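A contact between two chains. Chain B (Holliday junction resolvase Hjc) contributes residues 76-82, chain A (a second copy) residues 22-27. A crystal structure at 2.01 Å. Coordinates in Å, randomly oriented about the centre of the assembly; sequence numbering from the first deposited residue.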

# COMPACT_ATOMS: atom_id res chain seq x y z
N GLU B 76 -0.04 -6.86 15.27
CA GLU B 76 -0.27 -5.77 16.23
C GLU B 76 0.87 -4.76 16.18
O GLU B 76 0.64 -3.54 16.20
CB GLU B 76 -0.47 -6.32 17.65
CG GLU B 76 -1.90 -6.64 18.05
CD GLU B 76 -2.93 -5.55 17.88
OE1 GLU B 76 -3.58 -5.53 16.81
OE2 GLU B 76 -3.18 -4.80 18.85
N PHE B 77 2.10 -5.25 16.12
CA PHE B 77 3.28 -4.38 16.04
C PHE B 77 3.22 -3.60 14.71
O PHE B 77 3.42 -2.40 14.71
CB PHE B 77 4.55 -5.22 16.14
CG PHE B 77 5.83 -4.43 16.36
CD1 PHE B 77 6.49 -3.82 15.30
CD2 PHE B 77 6.39 -4.34 17.63
CE1 PHE B 77 7.71 -3.15 15.51
CE2 PHE B 77 7.62 -3.69 17.82
CZ PHE B 77 8.27 -3.10 16.76
N ALA B 78 2.84 -4.27 13.62
CA ALA B 78 2.70 -3.67 12.29
C ALA B 78 1.63 -2.57 12.29
O ALA B 78 1.84 -1.50 11.73
CB ALA B 78 2.33 -4.75 11.27
N ARG B 79 0.48 -2.88 12.90
CA ARG B 79 -0.65 -1.97 13.00
C ARG B 79 -0.26 -0.72 13.79
O ARG B 79 -0.50 0.40 13.32
CB ARG B 79 -1.89 -2.66 13.63
CG ARG B 79 -3.10 -1.74 13.73
CD ARG B 79 -4.24 -2.27 14.58
NE ARG B 79 -3.88 -2.60 15.97
CZ ARG B 79 -3.75 -1.71 16.95
NH1 ARG B 79 -3.92 -0.42 16.71
NH2 ARG B 79 -3.45 -2.11 18.17
N LYS B 80 0.36 -0.91 14.96
CA LYS B 80 0.76 0.20 15.84
C LYS B 80 1.83 1.08 15.21
O LYS B 80 1.69 2.30 15.26
CB LYS B 80 1.25 -0.32 17.20
CG LYS B 80 0.09 -0.77 18.09
CD LYS B 80 0.66 -1.49 19.31
CE LYS B 80 -0.42 -1.96 20.22
NZ LYS B 80 0.09 -2.94 21.19
N SER B 81 2.84 0.45 14.57
CA SER B 81 3.97 1.16 13.94
C SER B 81 3.61 1.88 12.67
O SER B 81 4.28 2.85 12.33
CB SER B 81 5.11 0.20 13.65
OG SER B 81 4.72 -0.75 12.67
N GLY B 82 2.60 1.37 11.96
CA GLY B 82 2.21 1.85 10.64
C GLY B 82 3.15 1.31 9.56
O GLY B 82 3.20 1.85 8.45
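Chain A (22-27) KGFAVV

This is a small apolar contact in which the start of a chain A strand lies across the last turn of a chain B helix, with Ala A25 as its centre. The two stretches belong to two copies of the same protein and bury 268 Å² between them, both sides summed. No hydrogen bond crosses from one stretch to the other, so the fit rests on packing.

Glu B76 to Ser B81 are the end of a helix that begins earlier in chain B. The chain leaves helical geometry at Gly B82, which has positive phi. In chain A, Lys A22 is the first residue to leave a preceding helix. Gly A23 follows with phi/psi of 88/15, a backbone conformation that by itself calls for glycine. Phe A24 is already extended at -88/145, and Ala A25 to Val A27 begin a strand that continues later in the chain, with phi from -90 to -132° and psi from 116 to 139°. The strand crosses the helix steeply. The angle between their N-to-C directions is 108°, the signed crossing angle is -108°, and the axes approach to 8.2 Å. The closest backbone register is Ser B81 CA to Ala A25 CA, 5.2 Å.

Ala A25 points its CB toward chain B and has the largest covered area of the stretch. Ala A25 CB sits over one face of the Phe B77 ring, 3.5 Å from the ring centroid and 2° off the ring normal, a CH-pi contact. The CA-to-CB bond of Phe B77 points sideways relative to chain A, with chi1 in the t well, but the end of its side chain comes nearer. The same Ala A25 CB also lies 3.6 Å from Phe B77 O and 3.7 Å from Ser B81 CB. The methyl sits in the corner formed by the ring, Phe B77 O and Ser B81 CB. The CA-to-CB bond of Val A26 points away from chain B, and Val A26 N is 3.9 Å from Phe B77 CE2.

Lys B80 packs beside this centre. Its CA-to-CB bond points toward chain A, while the end of the side chain leads away. The contact is therefore made by the aliphatic part: Lys B80 CB is 3.7 Å from Gly A23 O and 4.2 Å from Ala A25 CB. The CA-to-CB bond of Phe A24 points away from chain B.

Glu B76 and Arg B79 take no part. They pair with each other in a salt bridge, Arg B79 NH2 to Glu B76 OE2 at 2.8 Å.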

# COMPACT_ATOMS: atom_id res chain seq x y z
N LYS A 22 1.25 4.27 25.45
CA LYS A 22 0.79 5.32 24.54
C LYS A 22 0.54 4.86 23.10
O LYS A 22 0.29 5.69 22.24
CB LYS A 22 1.73 6.54 24.61
CG LYS A 22 1.86 7.19 26.00
CD LYS A 22 0.59 7.97 26.41
CE LYS A 22 0.79 8.83 27.63
NZ LYS A 22 -0.50 9.17 28.27
N GLY A 23 0.58 3.55 22.87
CA GLY A 23 0.29 2.96 21.57
C GLY A 23 1.44 2.83 20.59
O GLY A 23 1.22 2.63 19.39
N PHE A 24 2.68 2.96 21.06
CA PHE A 24 3.87 2.86 20.22
C PHE A 24 4.32 1.39 20.12
O PHE A 24 4.19 0.65 21.09
CB PHE A 24 5.02 3.66 20.86
CG PHE A 24 4.94 5.17 20.75
CD1 PHE A 24 4.12 5.91 21.61
CD2 PHE A 24 5.71 5.85 19.82
CE1 PHE A 24 4.06 7.30 21.51
CE2 PHE A 24 5.66 7.25 19.74
CZ PHE A 24 4.83 7.97 20.58
N ALA A 25 4.86 0.98 18.94
CA ALA A 25 5.51 -0.30 18.72
C ALA A 25 6.96 0.05 19.08
O ALA A 25 7.54 0.96 18.49
CB ALA A 25 5.40 -0.73 17.26
N VAL A 26 7.49 -0.58 20.13
CA VAL A 26 8.80 -0.24 20.67
C VAL A 26 9.78 -1.40 20.66
O VAL A 26 9.45 -2.51 21.06
CB VAL A 26 8.70 0.40 22.10
CG1 VAL A 26 10.02 1.02 22.54
CG2 VAL A 26 7.61 1.45 22.20
N VAL A 27 11.01 -1.11 20.27
CA VAL A 27 12.12 -2.07 20.27
C VAL A 27 13.35 -1.43 20.94
O VAL A 27 13.59 -0.24 20.79
CB VAL A 27 12.39 -2.66 18.85
CG1 VAL A 27 12.95 -1.62 17.89
CG2 VAL A 27 13.27 -3.89 18.91